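Insulinase family protease (Yersinia pestis, PDB 3GO9) is predicted to be a zinc-dependent peptidase of the M16 (insulinase) family, which would hydrolyse peptide bonds. Local coordinates at residues Ser287-Trp290 / Arg291-Ala295; Leu299-His302 / Ile303-Leu307; Leu360-Ala363 / Glu364-Ala367; Leu427-Glu430 / Leu431-Leu435. All coordinates share one frame; numbering follows the deposited sequence.

Contact 1. Residues Ser287-Trp290 / Arg291-Ala295; sequences SRYW and RSDLA. With PEG (di(hydroxyethyl)ether), chain H.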
# COMPACT_ATOMS: atom_id res chain seq x y z
N SER A 287 -15.94 11.53 7.97
CA SER A 287 -17.23 11.51 7.33
C SER A 287 -17.16 11.94 5.85
O SER A 287 -17.81 11.33 4.97
CB SER A 287 -18.17 12.44 8.08
OG SER A 287 -18.50 11.79 9.29
N ARG A 288 -16.40 12.98 5.59
CA ARG A 288 -16.21 13.44 4.19
C ARG A 288 -15.55 12.37 3.34
O ARG A 288 -15.95 12.13 2.19
CB ARG A 288 -15.42 14.74 4.10
CG ARG A 288 -16.06 15.94 4.75
CD ARG A 288 -15.36 17.26 4.40
NE ARG A 288 -13.93 17.28 4.74
CZ ARG A 288 -13.41 17.73 5.89
NH1 ARG A 288 -14.19 18.17 6.86
NH2 ARG A 288 -12.08 17.71 6.06
N TYR A 289 -14.54 11.70 3.89
CA TYR A 289 -13.86 10.59 3.21
C TYR A 289 -14.85 9.47 2.93
O TYR A 289 -14.92 8.95 1.80
CB TYR A 289 -12.62 10.05 4.00
CG TYR A 289 -12.11 8.74 3.47
CD1 TYR A 289 -11.44 8.69 2.25
CD2 TYR A 289 -12.40 7.53 4.10
CE1 TYR A 289 -11.02 7.54 1.72
CE2 TYR A 289 -11.94 6.36 3.57
CZ TYR A 289 -11.26 6.35 2.36
OH TYR A 289 -10.85 5.12 1.84
N TRP A 290 -15.65 9.12 3.93
CA TRP A 290 -16.55 7.99 3.75
C TRP A 290 -17.61 8.30 2.69
O TRP A 290 -18.03 7.38 1.95
CB TRP A 290 -17.22 7.58 5.05
CG TRP A 290 -16.37 6.71 5.96
CD1 TRP A 290 -15.34 5.89 5.59
CD2 TRP A 290 -16.56 6.50 7.37
NE1 TRP A 290 -14.88 5.17 6.69
CE2 TRP A 290 -15.62 5.54 7.78
CE3 TRP A 290 -17.43 7.01 8.31
CZ2 TRP A 290 -15.54 5.11 9.14
CZ3 TRP A 290 -17.35 6.59 9.62
CH2 TRP A 290 -16.43 5.67 10.02
N ARG A 291 -18.06 9.55 2.61
CA ARG A 291 -19.05 9.95 1.60
C ARG A 291 -18.43 9.80 0.22
O ARG A 291 -19.09 9.29 -0.73
CB ARG A 291 -19.54 11.37 1.78
CG ARG A 291 -20.74 11.66 0.90
CD ARG A 291 -21.29 13.04 1.04
NE ARG A 291 -21.94 13.24 2.35
CZ ARG A 291 -22.52 14.38 2.73
NH1 ARG A 291 -22.55 15.44 1.93
NH2 ARG A 291 -23.06 14.47 3.93
N SER A 292 -17.19 10.24 0.10
CA SER A 292 -16.48 10.19 -1.19
C SER A 292 -16.23 8.75 -1.60
O SER A 292 -16.52 8.36 -2.76
CB SER A 292 -15.18 10.93 -1.07
OG SER A 292 -15.46 12.31 -1.00
N ASP A 293 -15.72 7.94 -0.68
CA ASP A 293 -15.46 6.50 -0.91
C ASP A 293 -16.74 5.77 -1.32
O ASP A 293 -16.73 4.95 -2.24
CB ASP A 293 -14.89 5.92 0.39
CG ASP A 293 -14.80 4.38 0.41
OD1 ASP A 293 -14.02 3.83 -0.36
OD2 ASP A 293 -15.46 3.74 1.29
N LEU A 294 -17.85 6.06 -0.64
CA LEU A 294 -19.09 5.35 -0.91
C LEU A 294 -19.65 5.73 -2.30
O LEU A 294 -20.25 4.86 -2.96
CB LEU A 294 -20.11 5.52 0.20
CG LEU A 294 -21.41 4.74 0.02
CD1 LEU A 294 -21.17 3.25 -0.08
CD2 LEU A 294 -22.36 5.07 1.17
N ALA A 295 -19.52 6.99 -2.69
CA ALA A 295 -19.93 7.43 -4.05
C ALA A 295 -19.14 6.63 -5.10
O ALA A 295 -19.70 6.14 -6.06
CB ALA A 295 -19.70 8.91 -4.23
C1 PEG H . -12.34 4.99 -2.23
O1 PEG H . -12.64 5.88 -1.18
C2 PEG H . -10.94 4.47 -1.96
O2 PEG H . -10.34 4.97 -0.79
C3 PEG H . -9.03 5.54 -1.04
C4 PEG H . -9.05 6.86 -1.82
O4 PEG H . -8.22 6.76 -3.01
O HOH W 1 -17.50 4.73 2.75
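Tyr289 and Asp293 stand one turn apart on the same face of the helix. CB of Asp293 lies over one face of the Tyr289 ring, toward its rim. Both side chains have CG anti to the backbone N (chi1 168° and 169°), and this turns the phenol and the carboxylate the same way, toward a bound di(hydroxyethyl)ether. Tyr289 OH donates to O2 of that ligand at 2.7 Å. The other ligand end is crowded in the model against Asp293, so its weak bond to OD1 is doubtful. Asp293 OD2 instead takes a sound bond from a water at 2.7 Å. The same water donates to Trp290 O at 2.8 Å and so ties the carboxylate to the backbone. That carbonyl also accepts Leu294 N at 2.9 Å, which gives it two donors. The backbone bond from Asp293 N to Tyr289 O (2.8 Å) holds the first pair in step. Ser292 OG turns to Glu430 on helix 424-435. The Trp290 indole makes a cation-pi contact with Arg415 and meets Tyr411 edge-to-face, both of helix 408-421. Leu294 meets Leu368 and Lys372 of helix 362-377, and Ala295 rests on helix 424-435.

Contact 2. Residues Leu299-His302 / Ile303-Leu307; sequences LFWH and IKQVL. With ZN (zinc ion), chain D.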
# COMPACT_ATOMS: atom_id res chain seq x y z
N LEU A 299 -20.86 3.86 -7.71
CA LEU A 299 -20.77 4.00 -9.13
C LEU A 299 -20.24 2.70 -9.70
O LEU A 299 -20.77 2.22 -10.71
CB LEU A 299 -19.93 5.20 -9.50
CG LEU A 299 -18.57 5.20 -10.14
CD1 LEU A 299 -18.31 4.07 -11.08
CD2 LEU A 299 -18.49 6.51 -10.87
N PHE A 300 -19.26 2.10 -9.04
CA PHE A 300 -18.71 0.88 -9.62
C PHE A 300 -19.71 -0.24 -9.53
O PHE A 300 -19.93 -1.02 -10.48
CB PHE A 300 -17.42 0.45 -8.97
CG PHE A 300 -16.79 -0.66 -9.71
CD1 PHE A 300 -16.38 -0.47 -11.03
CD2 PHE A 300 -16.68 -1.91 -9.14
CE1 PHE A 300 -15.83 -1.48 -11.74
CE2 PHE A 300 -16.09 -2.95 -9.87
CZ PHE A 300 -15.66 -2.71 -11.17
N TRP A 301 -20.37 -0.29 -8.39
CA TRP A 301 -21.42 -1.22 -8.14
C TRP A 301 -22.55 -1.14 -9.19
O TRP A 301 -22.98 -2.15 -9.73
CB TRP A 301 -21.95 -0.90 -6.75
CG TRP A 301 -23.16 -1.54 -6.39
CD1 TRP A 301 -23.34 -2.84 -6.06
CD2 TRP A 301 -24.45 -0.90 -6.24
NE1 TRP A 301 -24.65 -3.06 -5.73
CE2 TRP A 301 -25.35 -1.89 -5.83
CE3 TRP A 301 -24.91 0.42 -6.41
CZ2 TRP A 301 -26.70 -1.62 -5.61
CZ3 TRP A 301 -26.25 0.68 -6.19
CH2 TRP A 301 -27.13 -0.34 -5.79
N HIS A 302 -22.97 0.08 -9.50
CA HIS A 302 -24.07 0.32 -10.44
C HIS A 302 -23.67 -0.12 -11.84
O HIS A 302 -24.46 -0.78 -12.52
CB HIS A 302 -24.38 1.78 -10.51
CG HIS A 302 -25.43 2.11 -11.50
ND1 HIS A 302 -26.76 2.00 -11.21
CD2 HIS A 302 -25.35 2.58 -12.77
CE1 HIS A 302 -27.47 2.34 -12.27
NE2 HIS A 302 -26.64 2.69 -13.24
N ILE A 303 -22.48 0.27 -12.27
CA ILE A 303 -21.99 -0.10 -13.62
C ILE A 303 -21.86 -1.62 -13.70
O ILE A 303 -22.28 -2.22 -14.70
CB ILE A 303 -20.70 0.62 -14.05
CG1 ILE A 303 -20.87 2.15 -14.07
CG2 ILE A 303 -20.23 0.13 -15.45
CD1 ILE A 303 -19.57 2.88 -14.20
N LYS A 304 -21.33 -2.26 -12.67
CA LYS A 304 -21.22 -3.71 -12.68
C LYS A 304 -22.56 -4.37 -12.83
O LYS A 304 -22.67 -5.35 -13.58
CB LYS A 304 -20.60 -4.23 -11.39
CG LYS A 304 -19.12 -4.03 -11.30
CD LYS A 304 -18.50 -5.14 -10.43
CE LYS A 304 -19.20 -5.33 -9.06
NZ LYS A 304 -20.30 -6.36 -9.12
N GLN A 305 -23.56 -3.87 -12.11
CA GLN A 305 -24.89 -4.47 -12.19
C GLN A 305 -25.45 -4.29 -13.60
O GLN A 305 -26.10 -5.20 -14.10
CB GLN A 305 -25.90 -3.84 -11.23
CG GLN A 305 -25.40 -3.65 -9.83
CD GLN A 305 -26.50 -3.80 -8.82
OE1 GLN A 305 -27.31 -2.88 -8.62
NE2 GLN A 305 -26.54 -4.98 -8.17
N VAL A 306 -25.29 -3.09 -14.17
CA VAL A 306 -25.83 -2.81 -15.52
C VAL A 306 -25.17 -3.75 -16.50
O VAL A 306 -25.83 -4.27 -17.40
CB VAL A 306 -25.57 -1.34 -15.94
CG1 VAL A 306 -25.99 -1.12 -17.40
CG2 VAL A 306 -26.34 -0.36 -15.05
N LEU A 307 -23.86 -3.95 -16.36
CA LEU A 307 -23.14 -4.90 -17.23
C LEU A 307 -23.65 -6.34 -17.10
O LEU A 307 -23.83 -7.04 -18.12
CB LEU A 307 -21.64 -4.84 -16.97
CG LEU A 307 -20.74 -5.68 -17.86
CD1 LEU A 307 -21.00 -5.46 -19.37
CD2 LEU A 307 -19.25 -5.40 -17.50
ZN ZN D . -26.98 3.18 -15.18
O HOH W 2 -27.57 5.07 -15.31
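Phe300 O accepts the backbone N of Lys304 at 2.9 Å, an i to i+4 bond of helix 283-309. This helix belongs to the M16 inactive domain and carries a zinc site at His302. The bond joins two residues whose side chains also meet. Lys304 CG is anti to the carbonyl carbon (chi1 -76°) and lies over one face of the Phe300 ring, 3.8 Å from its centroid, in a CH-pi contact. The next carbon, Lys304 CD, is 3.3 Å from Phe300 CE2.

Two more rings are covered from four residues on, each differently. His302 CG is anti to the backbone N (chi1 177°), which carries the imidazole along the helix toward Val306. NE2 binds the zinc ion at 2.0 Å. A water and Glu351 of helix 341-358 also bind the metal, so the site joins two helices. Val306 CG2 sits over one face of the imidazole in a CH-pi contact and lies 3.6 Å from His302 NE2. The zinc ligand is thus packed by a methyl group from the next turn. The Gln305 amide stacks on the Trp301 indole, the two planes 29° apart. Gln305 OE1 is over the face and toward the rim, 3.3 Å from Trp301 CZ2. On the buried side, Leu299 and Ile303 lie side by side and point the same way. Leu352 of helix 341-358 and Leu431 of helix 424-435 pack against Leu299, whose CD1 lies 3.6 Å from Ile303 CD1.

Contact 3. Residues Leu360-Ala363 / Glu364-Ala367; sequences LSQA and EFDA
Leu360 and Ser361 are extended and the chain turns helical at Gln362, so that Ser361 O already accepts Phe365 N, at 2.9 Å. Ser361 is the N-cap. Its OG stands between the backbone N and the carbonyl carbon (chi1 69°), where it accepts Glu364 N at 3.0 Å. Glu364 returns the bond. Its chain runs extended beyond CG and brings OE1 back to Ser361 N, at 2.9 Å and nearly straight. The N-H meets OE1 on the anti side, 34° out of the carboxylate plane. The two residues thus satisfy each other's backbone N-H in the first turn. A carboxylate here would probably also be favoured by the positive end of the helix dipole.

Gln362 and Asp366 make a second link, on the exposed side. The glutamine chain bends at chi2 and brings NE2 to Asp366 OD1 at 2.8 Å. OD1 lies in the amide plane but is approached on its syn side from 32° out of the carboxylate plane. On the buried side, Leu360 CD1 is 4.5 Å from Phe365 CB. Leu360 continues onto Leu431, and Phe365 onto Leu424 and Leu427, all of helix 424-435. The paired bonds between Ser361 and Glu364 form a capping box, a classic start of an alpha-helix, here that of helix 362-377.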
# COMPACT_ATOMS: atom_id res chain seq x y z
N LEU A 360 -28.13 7.84 -8.37
CA LEU A 360 -28.81 6.61 -8.03
C LEU A 360 -30.30 6.91 -7.89
O LEU A 360 -30.70 8.02 -7.52
CB LEU A 360 -28.27 6.07 -6.73
CG LEU A 360 -26.84 5.56 -6.68
CD1 LEU A 360 -26.67 4.75 -5.40
CD2 LEU A 360 -26.51 4.73 -7.91
N SER A 361 -31.11 5.90 -8.17
CA SER A 361 -32.52 5.93 -7.76
C SER A 361 -32.64 5.68 -6.26
O SER A 361 -31.72 5.17 -5.61
CB SER A 361 -33.32 4.85 -8.50
OG SER A 361 -32.94 3.59 -8.06
N GLN A 362 -33.80 5.99 -5.71
CA GLN A 362 -34.02 5.73 -4.31
C GLN A 362 -33.92 4.26 -4.02
O GLN A 362 -33.41 3.85 -2.99
CB GLN A 362 -35.41 6.24 -3.88
CG GLN A 362 -35.67 6.08 -2.37
CD GLN A 362 -34.84 7.03 -1.54
OE1 GLN A 362 -34.89 8.26 -1.74
NE2 GLN A 362 -34.05 6.48 -0.62
N ALA A 363 -34.45 3.43 -4.93
CA ALA A 363 -34.40 1.98 -4.71
C ALA A 363 -32.97 1.46 -4.72
O ALA A 363 -32.59 0.61 -3.91
CB ALA A 363 -35.24 1.25 -5.77
N GLU A 364 -32.15 1.99 -5.63
CA GLU A 364 -30.73 1.61 -5.72
C GLU A 364 -29.97 2.02 -4.45
O GLU A 364 -29.19 1.22 -3.88
CB GLU A 364 -30.06 2.25 -6.96
CG GLU A 364 -30.57 1.68 -8.28
CD GLU A 364 -30.16 2.46 -9.56
OE1 GLU A 364 -29.87 3.67 -9.52
OE2 GLU A 364 -30.21 1.85 -10.65
N PHE A 365 -30.23 3.26 -4.02
CA PHE A 365 -29.68 3.74 -2.73
C PHE A 365 -30.08 2.88 -1.56
O PHE A 365 -29.23 2.46 -0.79
CB PHE A 365 -30.10 5.19 -2.52
CG PHE A 365 -29.57 5.81 -1.25
CD1 PHE A 365 -28.28 6.33 -1.20
CD2 PHE A 365 -30.37 5.92 -0.14
CE1 PHE A 365 -27.82 6.95 -0.02
CE2 PHE A 365 -29.88 6.53 1.00
CZ PHE A 365 -28.62 7.04 1.03
N ASP A 366 -31.35 2.55 -1.44
CA ASP A 366 -31.81 1.72 -0.33
C ASP A 366 -31.16 0.33 -0.35
O ASP A 366 -30.78 -0.17 0.71
CB ASP A 366 -33.35 1.61 -0.38
CG ASP A 366 -34.06 2.94 -0.10
OD1 ASP A 366 -33.43 3.93 0.28
OD2 ASP A 366 -35.29 3.01 -0.25
N ALA A 367 -30.98 -0.25 -1.55
CA ALA A 367 -30.26 -1.51 -1.73
C ALA A 367 -28.81 -1.42 -1.24
O ALA A 367 -28.31 -2.29 -0.48
CB ALA A 367 -30.29 -1.95 -3.24

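Contact 4. Residues Leu427-Glu430 / Leu431-Leu435; sequences LNRE and LKQQL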
# COMPACT_ATOMS: atom_id res chain seq x y z
N LEU A 427 -25.56 11.56 -1.26
CA LEU A 427 -24.73 10.63 -2.06
C LEU A 427 -24.77 11.06 -3.54
O LEU A 427 -23.76 11.05 -4.21
CB LEU A 427 -25.18 9.18 -1.91
CG LEU A 427 -24.18 8.15 -2.48
CD1 LEU A 427 -22.81 8.27 -1.82
CD2 LEU A 427 -24.61 6.71 -2.34
N ASN A 428 -25.93 11.43 -4.06
CA ASN A 428 -25.99 11.87 -5.47
C ASN A 428 -25.21 13.16 -5.76
O ASN A 428 -24.62 13.32 -6.84
CB ASN A 428 -27.47 11.99 -5.91
CG ASN A 428 -28.07 10.66 -6.22
OD1 ASN A 428 -27.36 9.67 -6.28
ND2 ASN A 428 -29.41 10.62 -6.42
N ARG A 429 -25.21 14.11 -4.83
CA ARG A 429 -24.37 15.29 -4.99
C ARG A 429 -22.90 14.94 -5.07
O ARG A 429 -22.20 15.51 -5.89
CB ARG A 429 -24.60 16.28 -3.86
CG ARG A 429 -23.73 17.51 -3.90
CD ARG A 429 -23.98 18.34 -5.14
NE ARG A 429 -25.38 18.83 -5.19
CZ ARG A 429 -25.93 19.55 -6.17
NH1 ARG A 429 -25.25 19.93 -7.25
NH2 ARG A 429 -27.21 19.93 -6.05
N GLU A 430 -22.46 14.03 -4.20
CA GLU A 430 -21.05 13.55 -4.17
C GLU A 430 -20.73 12.89 -5.52
O GLU A 430 -19.71 13.20 -6.17
CB GLU A 430 -20.88 12.58 -3.00
CG GLU A 430 -19.51 12.05 -2.81
CD GLU A 430 -18.49 13.08 -2.40
OE1 GLU A 430 -18.81 13.94 -1.56
OE2 GLU A 430 -17.33 13.01 -2.91
N LEU A 431 -21.64 12.07 -6.01
CA LEU A 431 -21.46 11.46 -7.33
C LEU A 431 -21.31 12.52 -8.43
O LEU A 431 -20.43 12.41 -9.31
CB LEU A 431 -22.63 10.53 -7.68
CG LEU A 431 -22.60 9.11 -7.17
CD1 LEU A 431 -23.99 8.50 -7.33
CD2 LEU A 431 -21.50 8.29 -7.89
N LYS A 432 -22.19 13.51 -8.39
CA LYS A 432 -22.18 14.55 -9.38
C LYS A 432 -20.84 15.29 -9.32
O LYS A 432 -20.21 15.54 -10.33
CB LYS A 432 -23.34 15.53 -9.15
CG LYS A 432 -23.35 16.64 -10.21
CD LYS A 432 -24.40 17.70 -10.03
CE LYS A 432 -25.80 17.14 -10.13
NZ LYS A 432 -26.16 16.71 -11.48
N GLN A 433 -20.42 15.64 -8.10
CA GLN A 433 -19.16 16.38 -7.90
C GLN A 433 -17.94 15.61 -8.41
O GLN A 433 -17.14 16.15 -9.17
CB GLN A 433 -19.00 16.75 -6.44
CG GLN A 433 -19.89 17.90 -6.06
CD GLN A 433 -20.12 18.05 -4.57
OE1 GLN A 433 -19.82 17.16 -3.76
NE2 GLN A 433 -20.71 19.21 -4.20
N GLN A 434 -17.85 14.35 -8.04
CA GLN A 434 -16.75 13.48 -8.49
C GLN A 434 -16.71 13.36 -10.01
O GLN A 434 -15.66 13.48 -10.64
CB GLN A 434 -16.89 12.09 -7.90
CG GLN A 434 -16.38 12.04 -6.50
CD GLN A 434 -16.56 10.69 -5.87
OE1 GLN A 434 -16.86 9.71 -6.55
NE2 GLN A 434 -16.36 10.63 -4.56
N LEU A 435 -17.86 13.17 -10.60
CA LEU A 435 -17.90 12.93 -12.03
C LEU A 435 -17.88 14.22 -12.83
O LEU A 435 -17.85 14.16 -14.07
CB LEU A 435 -19.11 12.11 -12.41
CG LEU A 435 -19.07 10.68 -11.87
CD1 LEU A 435 -20.40 10.04 -12.16
CD2 LEU A 435 -17.93 9.89 -12.46
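Leu427 O receives Leu431 N at 3.0 Å, the first of four i to i+4 backbone bonds that join the two segments. The Leu427 side chain touches Leu368 of helix 362-377.

Asn428 comes next. Its OD1 lies 3.7 Å from Leu431 CD1, but its polar role is elsewhere: it accepts the backbone N of Leu360. Asn428 O accepts Lys432 N.

Arg429 is exposed. Its chain bends at chi2 and chi3 and passes the Gln433 amide, with NE2 of Gln433 3.5 Å from Arg429 CG. Further out, Arg429 NH1 is 3.7 Å from Lys432 CD. The two charged ends stay further apart, with Lys432 NZ 5.4 Å from Arg429 NH1. Lys432 NZ is taken up by the carbonyls of Arg356 and Ala357, near the end of helix 341-358.

These residues belong to helix 424-435, which packs among helices 283-309, 341-358 and 362-377. Leu435 is buried against Leu352 and Leu355 of helix 341-358.

Glu430 closes the first segment and faces helix 283-309. Its CG is anti to the backbone N (chi1 -178°) and the chain bends at chi2, bringing OE2 toward Gln434. Gln434 is modelled in two conformers, and in one of them its NE2 donates to Glu430 OE2 at 3.1 Å. This bond is weak, bent to 133°. The carboxylate and amide planes are 73° apart. Each group has a stronger partner on the neighbouring helix: Glu430 OE2 takes the Ser292 hydroxyl, and Gln434 NE2, in that same conformer, donates to Ser292 O.

How the contacts relate
Three contacts lie within helices, and contact 3 is at a helix start. Contact 2 has three buried residues and the others two each. Contact 3 is the most exposed, with four exposed residues. Contacts 1 and 2 are successive parts of helix 283-309. Contact 4 lies on helix 424-435 and touches each of the others. It meets contact 1 by polar bonds and by packing at Ala295, contact 2 through leucines, and contact 3 by both means. The side chains of contact 3 bond mainly within the first turn, two of them to backbone N-H groups. Contact 2 relies on aromatic faces and a metal, contact 1 on water and a bound ether. Between contacts 2 and 3, Glu364 packs on His302 and Trp301.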